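PDB 1UP7: 6-phospho-beta-glucosidase, which hydrolyses cellobiose 6'-phosphate to glucose 6-phosphate and glucose, using NAD+ and a manganese ion as cofactors. Local coordinates for residues 21-26 and 53-58; 172-177 and 210-215; 197-202 and 236-241. One frame throughout, in Å; residues are numbered along the deposited sequence.

Contact 1 of 3, residues 21-26 and 53-58; sequences GLLDIS and RLVKDR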
loop_
_atom_site.group_PDB
_atom_site.type_symbol
_atom_site.label_atom_id
_atom_site.label_comp_id
_atom_site.label_asym_id
_atom_site.label_seq_id
_atom_site.Cartn_x
_atom_site.Cartn_y
_atom_site.Cartn_z
ATOM N N GLY A 21 36.618 -18.086 10.116
ATOM C CA GLY A 21 35.178 -18.249 10.188
ATOM C C GLY A 21 34.652 -19.501 9.499
ATOM O O GLY A 21 33.874 -20.246 10.079
ATOM N N LEU A 22 35.079 -19.742 8.265
ATOM C CA LEU A 22 34.650 -20.920 7.523
ATOM C C LEU A 22 35.133 -22.215 8.181
ATOM O O LEU A 22 34.408 -23.205 8.201
ATOM C CB LEU A 22 35.066 -20.840 6.050
ATOM C CG LEU A 22 34.437 -19.693 5.250
ATOM C CD1 LEU A 22 35.048 -19.571 3.824
ATOM C CD2 LEU A 22 32.930 -19.863 5.187
ATOM N N LEU A 23 36.338 -22.191 8.746
ATOM C CA LEU A 23 36.853 -23.337 9.479
ATOM C C LEU A 23 35.968 -23.649 10.673
ATOM O O LEU A 23 35.695 -24.808 10.948
ATOM C CB LEU A 23 38.296 -23.100 9.952
ATOM C CG LEU A 23 39.431 -23.251 8.916
ATOM C CD1 LEU A 23 40.735 -22.593 9.428
ATOM C CD2 LEU A 23 39.671 -24.700 8.431
ATOM N N ASP A 24 35.527 -22.605 11.372
ATOM C CA ASP A 24 34.713 -22.743 12.578
ATOM C C ASP A 24 33.352 -23.385 12.301
ATOM O O ASP A 24 32.874 -24.163 13.103
ATOM C CB ASP A 24 34.502 -21.381 13.262
ATOM C CG ASP A 24 35.725 -20.895 14.054
ATOM O OD1 ASP A 24 36.703 -21.662 14.297
ATOM O OD2 ASP A 24 35.800 -19.715 14.481
ATOM N N ILE A 25 32.723 -23.050 11.179
ATOM C CA ILE A 25 31.431 -23.652 10.840
ATOM C C ILE A 25 31.598 -25.018 10.153
ATOM O O ILE A 25 30.628 -25.787 10.030
ATOM C CB ILE A 25 30.521 -22.678 10.014
ATOM C CG1 ILE A 25 31.096 -22.403 8.608
ATOM C CG2 ILE A 25 30.265 -21.351 10.803
ATOM C CD1 ILE A 25 30.043 -22.157 7.553
ATOM N N SER A 26 32.836 -25.341 9.761
ATOM C CA SER A 26 33.121 -26.570 9.010
ATOM C C SER A 26 32.902 -27.838 9.828
ATOM O O SER A 26 32.897 -28.937 9.284
ATOM C CB SER A 26 34.527 -26.531 8.381
ATOM O OG SER A 26 35.491 -27.130 9.226
ATOM N N ARG A 53 48.111 -22.706 5.105
ATOM C CA ARG A 53 48.804 -23.011 6.359
ATOM C C ARG A 53 47.794 -23.067 7.526
ATOM O O ARG A 53 47.930 -23.897 8.418
ATOM C CB ARG A 53 49.860 -21.955 6.638
ATOM C CG ARG A 53 51.295 -22.428 6.696
ATOM C CD ARG A 53 52.330 -21.540 6.004
ATOM N NE ARG A 53 52.345 -20.148 6.466
ATOM C CZ ARG A 53 52.412 -19.074 5.655
ATOM N NH1 ARG A 53 52.474 -19.207 4.345
ATOM N NH2 ARG A 53 52.428 -17.856 6.163
ATOM N N LEU A 54 46.780 -22.200 7.515
ATOM C CA LEU A 54 45.755 -22.201 8.561
ATOM C C LEU A 54 44.723 -23.316 8.418
ATOM O O LEU A 54 44.197 -23.802 9.423
ATOM C CB LEU A 54 44.981 -20.863 8.653
ATOM C CG LEU A 54 45.728 -19.552 8.910
ATOM C CD1 LEU A 54 44.962 -18.401 8.314
ATOM C CD2 LEU A 54 46.029 -19.327 10.397
ATOM N N VAL A 55 44.417 -23.689 7.179
ATOM C CA VAL A 55 43.387 -24.671 6.906
ATOM C C VAL A 55 43.809 -26.084 7.279
ATOM O O VAL A 55 42.976 -26.890 7.657
ATOM C CB VAL A 55 42.876 -24.570 5.461
ATOM C CG1 VAL A 55 41.996 -25.751 5.108
ATOM C CG2 VAL A 55 42.145 -23.266 5.291
ATOM N N LYS A 56 45.105 -26.354 7.253
ATOM C CA LYS A 56 45.616 -27.625 7.753
ATOM C C LYS A 56 44.882 -28.812 7.114
ATOM O O LYS A 56 44.631 -29.822 7.775
ATOM C CB LYS A 56 45.501 -27.663 9.281
ATOM C CG LYS A 56 46.645 -27.013 10.006
ATOM C CD LYS A 56 46.357 -26.854 11.505
ATOM C CE LYS A 56 46.607 -25.425 11.987
ATOM N NZ LYS A 56 47.524 -25.397 13.176
ATOM N N ASP A 57 44.512 -28.646 5.838
ATOM C CA ASP A 57 43.854 -29.669 5.009
ATOM C C ASP A 57 42.431 -30.041 5.421
ATOM O O ASP A 57 41.936 -31.102 5.087
ATOM C CB ASP A 57 44.735 -30.925 4.847
ATOM C CG ASP A 57 44.556 -31.594 3.488
ATOM O OD1 ASP A 57 44.518 -30.873 2.460
ATOM O OD2 ASP A 57 44.434 -32.835 3.344
ATOM N N ARG A 58 41.757 -29.145 6.110
ATOM C CA ARG A 58 40.400 -29.404 6.561
ATOM C C ARG A 58 39.396 -29.325 5.408
ATOM O O ARG A 58 38.393 -30.006 5.429
ATOM C CB ARG A 58 40.024 -28.488 7.745
ATOM C CG ARG A 58 40.596 -28.979 9.117
ATOM C CD ARG A 58 40.749 -27.908 10.227
ATOM N NE ARG A 58 39.474 -27.727 10.925
ATOM C CZ ARG A 58 39.193 -26.777 11.835
ATOM N NH1 ARG A 58 40.113 -25.876 12.213
ATOM N NH2 ARG A 58 37.969 -26.740 12.379
HETATM O O HOH W 1 36.965 -29.490 9.718
#
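Leu-23 packs on Val-55 and Arg-58 where helices 15-25 and 41-55 of the NAD-binding Rossmann fold meet. The tight part belongs to the leucine, whose two branched methyls meet different neighbours. Its CD1 lies 3.7 Å from Leu-54 O, while CD2 touches Val-55 CG1 at 4.2 Å; Phe-59 packs here too. Lys-56 leaves the helix with positive phi, and the type I' turn from Val-55 to Arg-58 brings the arginine back toward Leu-23. These side chains cross at about a right angle, with Arg-58 CD 3.8 Å from Leu-23 CD2. That methyl sits under one face of the guanidinium, offset toward its rim, and the bend at chi3 (84°) turns NE back over it. The polar side, where Arg-58 is exposed to solvent, is looser. Arg-58 NH2 comes within 3.3 Å of Leu-23 O at too poor an angle for a hydrogen bond, and its ion pair with Glu-27 is long and weak. Leu-23 O accepts from Ser-26 N and, at 2.9 Å, from Ser-26 OG, both on the same face of the carbonyl plane. A water donates to Ser-26 OG at 2.8 Å and accepts from Arg-58 NE at 3.3 Å, in the guanidinium plane.

Contact 2 of 3, residues 172-177 and 210-215; sequences REIAEM and EKVFEN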
loop_
_atom_site.group_PDB
_atom_site.type_symbol
_atom_site.label_atom_id
_atom_site.label_comp_id
_atom_site.label_asym_id
_atom_site.label_seq_id
_atom_site.Cartn_x
_atom_site.Cartn_y
_atom_site.Cartn_z
ATOM N N ARG A 172 27.329 -8.347 19.433
ATOM C CA ARG A 172 28.460 -8.751 20.288
ATOM C C ARG A 172 28.613 -7.878 21.523
ATOM O O ARG A 172 28.809 -8.383 22.616
ATOM C CB ARG A 172 29.751 -8.762 19.472
ATOM C CG ARG A 172 30.895 -9.617 20.066
ATOM C CD ARG A 172 32.292 -8.945 19.963
ATOM N NE ARG A 172 32.246 -7.623 19.295
ATOM C CZ ARG A 172 32.262 -6.441 19.931
ATOM N NH1 ARG A 172 32.332 -6.389 21.268
ATOM N NH2 ARG A 172 32.205 -5.309 19.227
ATOM N N GLU A 173 28.504 -6.570 21.344
ATOM C CA GLU A 173 28.637 -5.622 22.450
ATOM C C GLU A 173 27.560 -5.908 23.521
ATOM O O GLU A 173 27.853 -5.960 24.721
ATOM C CB GLU A 173 28.490 -4.212 21.892
ATOM C CG GLU A 173 28.897 -3.113 22.861
ATOM C CD GLU A 173 29.193 -1.815 22.130
ATOM O OE1 GLU A 173 29.140 -1.833 20.858
ATOM O OE2 GLU A 173 29.486 -0.798 22.830
ATOM N N ILE A 174 26.320 -6.125 23.061
ATOM C CA ILE A 174 25.189 -6.436 23.936
ATOM C C ILE A 174 25.360 -7.765 24.637
ATOM O O ILE A 174 25.154 -7.878 25.865
ATOM C CB ILE A 174 23.868 -6.440 23.131
ATOM C CG1 ILE A 174 23.538 -5.032 22.658
ATOM C CG2 ILE A 174 22.715 -6.960 23.973
ATOM C CD1 ILE A 174 23.729 -4.010 23.707
ATOM N N ALA A 175 25.743 -8.778 23.871
ATOM C CA ALA A 175 25.997 -10.081 24.476
ATOM C C ALA A 175 27.060 -10.019 25.562
ATOM O O ALA A 175 26.957 -10.722 26.575
ATOM C CB ALA A 175 26.363 -11.112 23.411
ATOM N N GLU A 176 28.082 -9.187 25.350
ATOM C CA GLU A 176 29.139 -8.976 26.361
ATOM C C GLU A 176 28.599 -8.259 27.589
ATOM O O GLU A 176 28.887 -8.648 28.713
ATOM C CB GLU A 176 30.292 -8.163 25.745
ATOM C CG GLU A 176 31.637 -8.888 25.713
ATOM C CD GLU A 176 32.158 -9.079 24.301
ATOM O OE1 GLU A 176 32.176 -8.085 23.518
ATOM O OE2 GLU A 176 32.550 -10.222 23.962
ATOM N N MET A 177 27.808 -7.212 27.364
ATOM C CA MET A 177 27.194 -6.430 28.448
ATOM C C MET A 177 26.426 -7.322 29.425
ATOM O O MET A 177 26.453 -7.121 30.641
ATOM C CB MET A 177 26.158 -5.481 27.846
ATOM C CG MET A 177 26.589 -4.056 27.570
ATOM S SD MET A 177 25.080 -3.051 27.437
ATOM C CE MET A 177 24.539 -3.049 29.135
ATOM N N GLU A 210 16.244 0.217 27.956
ATOM C CA GLU A 210 16.555 1.285 28.902
ATOM C C GLU A 210 17.970 1.134 29.446
ATOM O O GLU A 210 18.751 2.094 29.443
ATOM C CB GLU A 210 15.549 1.304 30.087
ATOM C CG GLU A 210 14.284 2.155 29.889
ATOM C CD GLU A 210 14.487 3.354 28.953
ATOM O OE1 GLU A 210 15.172 4.350 29.329
ATOM O OE2 GLU A 210 13.962 3.304 27.818
ATOM N N LYS A 211 18.280 -0.078 29.905
ATOM C CA LYS A 211 19.584 -0.429 30.461
ATOM C C LYS A 211 20.703 -0.158 29.474
ATOM O O LYS A 211 21.773 0.286 29.859
ATOM C CB LYS A 211 19.602 -1.907 30.827
ATOM C CG LYS A 211 19.122 -2.209 32.204
ATOM C CD LYS A 211 18.880 -3.716 32.374
ATOM C CE LYS A 211 18.140 -3.988 33.664
ATOM N NZ LYS A 211 17.142 -5.063 33.430
ATOM N N VAL A 212 20.441 -0.435 28.197
ATOM C CA VAL A 212 21.404 -0.181 27.134
ATOM C C VAL A 212 21.616 1.318 26.958
ATOM O O VAL A 212 22.769 1.755 26.871
ATOM C CB VAL A 212 21.010 -0.900 25.796
ATOM C CG1 VAL A 212 21.950 -0.523 24.693
ATOM C CG2 VAL A 212 21.012 -2.418 25.960
ATOM N N PHE A 213 20.527 2.093 26.941
ATOM C CA PHE A 213 20.630 3.556 26.864
ATOM C C PHE A 213 21.407 4.112 28.071
ATOM O O PHE A 213 22.328 4.908 27.899
ATOM C CB PHE A 213 19.249 4.189 26.731
ATOM C CG PHE A 213 18.700 4.154 25.336
ATOM C CD1 PHE A 213 19.300 4.884 24.324
ATOM C CD2 PHE A 213 17.565 3.420 25.046
ATOM C CE1 PHE A 213 18.778 4.875 23.010
ATOM C CE2 PHE A 213 17.027 3.392 23.737
ATOM C CZ PHE A 213 17.625 4.119 22.723
ATOM N N GLU A 214 21.069 3.652 29.273
ATOM C CA GLU A 214 21.802 4.044 30.481
ATOM C C GLU A 214 23.292 3.700 30.384
ATOM O O GLU A 214 24.139 4.450 30.857
ATOM C CB GLU A 214 21.208 3.425 31.745
ATOM C CG GLU A 214 19.822 3.957 32.091
ATOM C CD GLU A 214 19.854 5.324 32.767
ATOM O OE1 GLU A 214 19.998 6.341 32.047
ATOM O OE2 GLU A 214 19.724 5.386 34.018
ATOM N N ASN A 215 23.608 2.574 29.759
ATOM C CA ASN A 215 24.994 2.148 29.590
ATOM C C ASN A 215 25.776 3.026 28.617
ATOM O O ASN A 215 26.942 3.355 28.876
ATOM C CB ASN A 215 25.038 0.697 29.093
ATOM C CG ASN A 215 26.050 -0.157 29.854
ATOM O OD1 ASN A 215 26.992 -0.705 29.256
ATOM N ND2 ASN A 215 25.854 -0.285 31.181
#
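Met-177 and Asn-215 reach toward each other tip to tip, and the methionine methyl makes the closest approach. Met-177 CE lies 3.3 Å from Asn-215 CG and within 3.8 Å of Asn-215 CB, OD1 and ND2, while SD is 3.5 Å from Asn-215 OD1. The bend at chi3 (70°) sets CE against the amide, as a long unbranched chain allows, and no hydrogen bond crosses the contact. Met-177 SD also lies 4.4 Å from Val-212 CG2. Beside this pair, Ile-174 and Val-212 cross at about a right angle: Ile-174 CD1 meets Val-212 CG2 at 3.9 Å and Val-212 CG1 at 4.0 Å. An alanine in place of Met-177 would probably leave the Asn-215 amide without its apolar neighbour and open a gap beside Val-212 CG2. The segments 172-177 and 210-215 run nearly perpendicular, at 97°, their axes 11.9 Å apart at closest approach, and both pack on the antiparallel sheet built round strand 195-203. Ile-174 rests on Val-185, Val-201 and Val-203, and Val-212 on Ile-239, beta-branched side chains meeting across the helix-sheet interface; Phe-178 also touches Val-212. On the outer surface charges take over. Lys-211 turns its amine away to a salt bridge with Glu-206, and Glu-173 pairs with Lys-219. One turn apart, Arg-172 NH1 and Glu-176 OE1 form a salt bridge of 2.8 Å, the oxygen lying in the guanidinium plane.

Contact 3 of 3, residues 197-202 and 236-241; sequences FIEKVF and VRLIVN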
loop_
_atom_site.group_PDB
_atom_site.type_symbol
_atom_site.label_atom_id
_atom_site.label_comp_id
_atom_site.label_asym_id
_atom_site.label_seq_id
_atom_site.Cartn_x
_atom_site.Cartn_y
_atom_site.Cartn_z
ATOM N N PHE A 197 19.231 1.951 12.652
ATOM C CA PHE A 197 18.695 2.444 13.907
ATOM C C PHE A 197 18.250 1.244 14.726
ATOM O O PHE A 197 17.701 0.285 14.190
ATOM C CB PHE A 197 17.544 3.419 13.632
ATOM C CG PHE A 197 17.932 4.559 12.726
ATOM C CD1 PHE A 197 17.914 4.402 11.326
ATOM C CD2 PHE A 197 18.365 5.769 13.266
ATOM C CE1 PHE A 197 18.298 5.425 10.487
ATOM C CE2 PHE A 197 18.729 6.810 12.447
ATOM C CZ PHE A 197 18.701 6.651 11.047
ATOM N N ILE A 198 18.493 1.284 16.026
ATOM C CA ILE A 198 17.980 0.261 16.912
ATOM C C ILE A 198 16.983 0.923 17.838
ATOM O O ILE A 198 17.299 1.921 18.507
ATOM C CB ILE A 198 19.140 -0.448 17.700
ATOM C CG1 ILE A 198 20.078 -1.161 16.734
ATOM C CG2 ILE A 198 18.592 -1.443 18.756
ATOM C CD1 ILE A 198 21.410 -1.608 17.342
ATOM N N GLU A 199 15.789 0.348 17.872
ATOM C CA GLU A 199 14.688 0.896 18.641
ATOM C C GLU A 199 14.480 0.110 19.927
ATOM O O GLU A 199 14.121 0.694 20.960
ATOM C CB GLU A 199 13.423 0.896 17.771
ATOM C CG GLU A 199 12.301 1.810 18.237
ATOM C CD GLU A 199 11.287 2.094 17.134
ATOM O OE1 GLU A 199 11.589 1.917 15.936
ATOM O OE2 GLU A 199 10.171 2.500 17.461
ATOM N N LYS A 200 14.696 -1.199 19.859
ATOM C CA LYS A 200 14.487 -2.090 21.008
ATOM C C LYS A 200 15.601 -3.117 21.113
ATOM O O LYS A 200 16.122 -3.583 20.105
ATOM C CB LYS A 200 13.107 -2.814 20.939
ATOM C CG LYS A 200 11.900 -1.864 20.710
ATOM C CD LYS A 200 10.881 -1.893 21.830
ATOM C CE LYS A 200 10.807 -0.574 22.627
ATOM N NZ LYS A 200 10.546 -0.872 24.129
ATOM N N VAL A 201 15.959 -3.465 22.335
ATOM C CA VAL A 201 16.929 -4.517 22.580
ATOM C C VAL A 201 16.350 -5.530 23.540
ATOM O O VAL A 201 15.877 -5.179 24.618
ATOM C CB VAL A 201 18.266 -4.009 23.154
ATOM C CG1 VAL A 201 19.192 -5.191 23.397
ATOM C CG2 VAL A 201 18.927 -3.074 22.195
ATOM N N PHE A 202 16.395 -6.789 23.131
ATOM C CA PHE A 202 15.963 -7.896 23.962
ATOM C C PHE A 202 17.135 -8.857 24.184
ATOM O O PHE A 202 17.833 -9.221 23.231
ATOM C CB PHE A 202 14.818 -8.686 23.294
ATOM C CG PHE A 202 13.538 -7.904 23.086
ATOM C CD1 PHE A 202 13.334 -7.167 21.910
ATOM C CD2 PHE A 202 12.521 -7.949 24.034
ATOM C CE1 PHE A 202 12.134 -6.465 21.720
ATOM C CE2 PHE A 202 11.322 -7.243 23.845
ATOM C CZ PHE A 202 11.131 -6.504 22.689
ATOM N N VAL A 236 16.088 11.474 20.932
ATOM C CA VAL A 236 15.861 10.712 19.734
ATOM C C VAL A 236 15.336 9.314 20.074
ATOM O O VAL A 236 14.570 8.735 19.309
ATOM C CB VAL A 236 17.175 10.581 18.939
ATOM C CG1 VAL A 236 17.017 9.655 17.755
ATOM C CG2 VAL A 236 17.673 11.951 18.483
ATOM N N ARG A 237 15.770 8.783 21.211
ATOM C CA ARG A 237 15.383 7.443 21.689
ATOM C C ARG A 237 15.602 6.313 20.671
ATOM O O ARG A 237 14.813 5.382 20.556
ATOM C CB ARG A 237 13.956 7.410 22.258
ATOM C CG ARG A 237 13.793 8.168 23.553
ATOM C CD ARG A 237 12.589 7.706 24.374
ATOM N NE ARG A 237 12.932 6.694 25.393
ATOM C CZ ARG A 237 14.172 6.417 25.844
ATOM N NH1 ARG A 237 15.240 7.054 25.376
ATOM N NH2 ARG A 237 14.349 5.484 26.771
ATOM N N LEU A 238 16.701 6.407 19.951
ATOM C CA LEU A 238 17.148 5.375 19.019
ATOM C C LEU A 238 18.658 5.213 19.208
ATOM O O LEU A 238 19.406 6.200 19.431
ATOM C CB LEU A 238 16.908 5.768 17.541
ATOM C CG LEU A 238 15.501 6.000 16.960
ATOM C CD1 LEU A 238 15.564 6.504 15.497
ATOM C CD2 LEU A 238 14.689 4.716 17.051
ATOM N N ILE A 239 19.127 3.978 19.127
ATOM C CA ILE A 239 20.564 3.784 19.077
ATOM C C ILE A 239 20.923 3.835 17.609
ATOM O O ILE A 239 20.346 3.147 16.788
ATOM C CB ILE A 239 21.044 2.452 19.733
ATOM C CG1 ILE A 239 20.772 2.443 21.228
ATOM C CG2 ILE A 239 22.549 2.240 19.507
ATOM C CD1 ILE A 239 20.320 1.133 21.734
ATOM N N VAL A 240 21.876 4.682 17.284
ATOM C CA VAL A 240 22.124 5.076 15.920
ATOM C C VAL A 240 23.431 4.465 15.384
ATOM O O VAL A 240 24.418 4.360 16.082
ATOM C CB VAL A 240 22.103 6.624 15.815
ATOM C CG1 VAL A 240 23.467 7.293 16.212
ATOM C CG2 VAL A 240 21.712 7.017 14.457
ATOM N N ASN A 241 23.422 4.013 14.145
ATOM C CA ASN A 241 24.678 3.615 13.475
ATOM C C ASN A 241 25.683 4.778 13.558
ATOM O O ASN A 241 25.332 5.911 13.318
ATOM C CB ASN A 241 24.385 3.232 12.019
ATOM C CG ASN A 241 25.583 2.574 11.279
ATOM O OD1 ASN A 241 26.683 3.133 11.181
ATOM N ND2 ASN A 241 25.339 1.393 10.710
#
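Ile-198 and Ile-239 form a hydrogen-bonded antiparallel pair that joins the short strand 239-240 to strand 195-203, the strand with which all the others of this antiparallel sheet pair. Both backbone polar groups of each isoleucine are used: Ile-198 N gives to Ile-239 O at 2.7 Å (164° at the hydrogen), and Ile-239 N gives to Ile-198 O at 2.8 Å (162°). Each acceptor also receives a CA-H...O contact, Ile-239 O from Phe-197 CA at 3.4 Å and Ile-198 O from Leu-238 CA at 3.5 Å. Phe-197 and Val-240 are the neighbouring non-hydrogen-bonded pair. Their side chains lie side by side, pointing the same way, with Phe-197 CE2 3.6 Å from Val-240 CG2; Leu-238 CD1 meets the same ring at CD2. The large ring suits this position, since Ala-357 and Phe-360 of helix 355-376 also pack on it. Where the pairing ends, Glu-199 lays its aliphatic part on the leucine, CG 3.9 Å from Leu-238 CD2. Its CG is anti to the backbone N (chi1 -162°) and the chain extends beyond it to OE1, which is hydrogen-bonded to Tyr-190 OH. Further along, Val-201 N is satisfied by Thr-209 OG1. At the start of 236-241, Val-236 O accepts from Lys-385 of a second subunit. At its other end the Asn-241 amide holds two partners at once: ND2 is hydrogen-bonded to Ser-196 OG, and OD1 accepts from the backbone N of Tyr-243, the catalytic proton acceptor.

How the contacts relate
Contacts 2 and 3 adjoin, their centres 11 Å apart and their segments alternating along the chain. Phe-213 of contact 2 joins them, its CE1 3.6 Å from Ile-239 CG1 and its ring in a cation-pi pair with Arg-237, which also forms a salt bridge with Glu-210. Contact 1 stands apart in the Rossmann region, its centre 32 Å from that of contact 2 and 36 Å from that of contact 3. Its Leu-54 side chain is about 14 Å from the bound NAD. Contact 3 lies nearer the active site: the Val-240 side chain is about 8 Å from that of Tyr-243, and the Phe-197 side chain about 10 Å from that of the manganese ligand His-194.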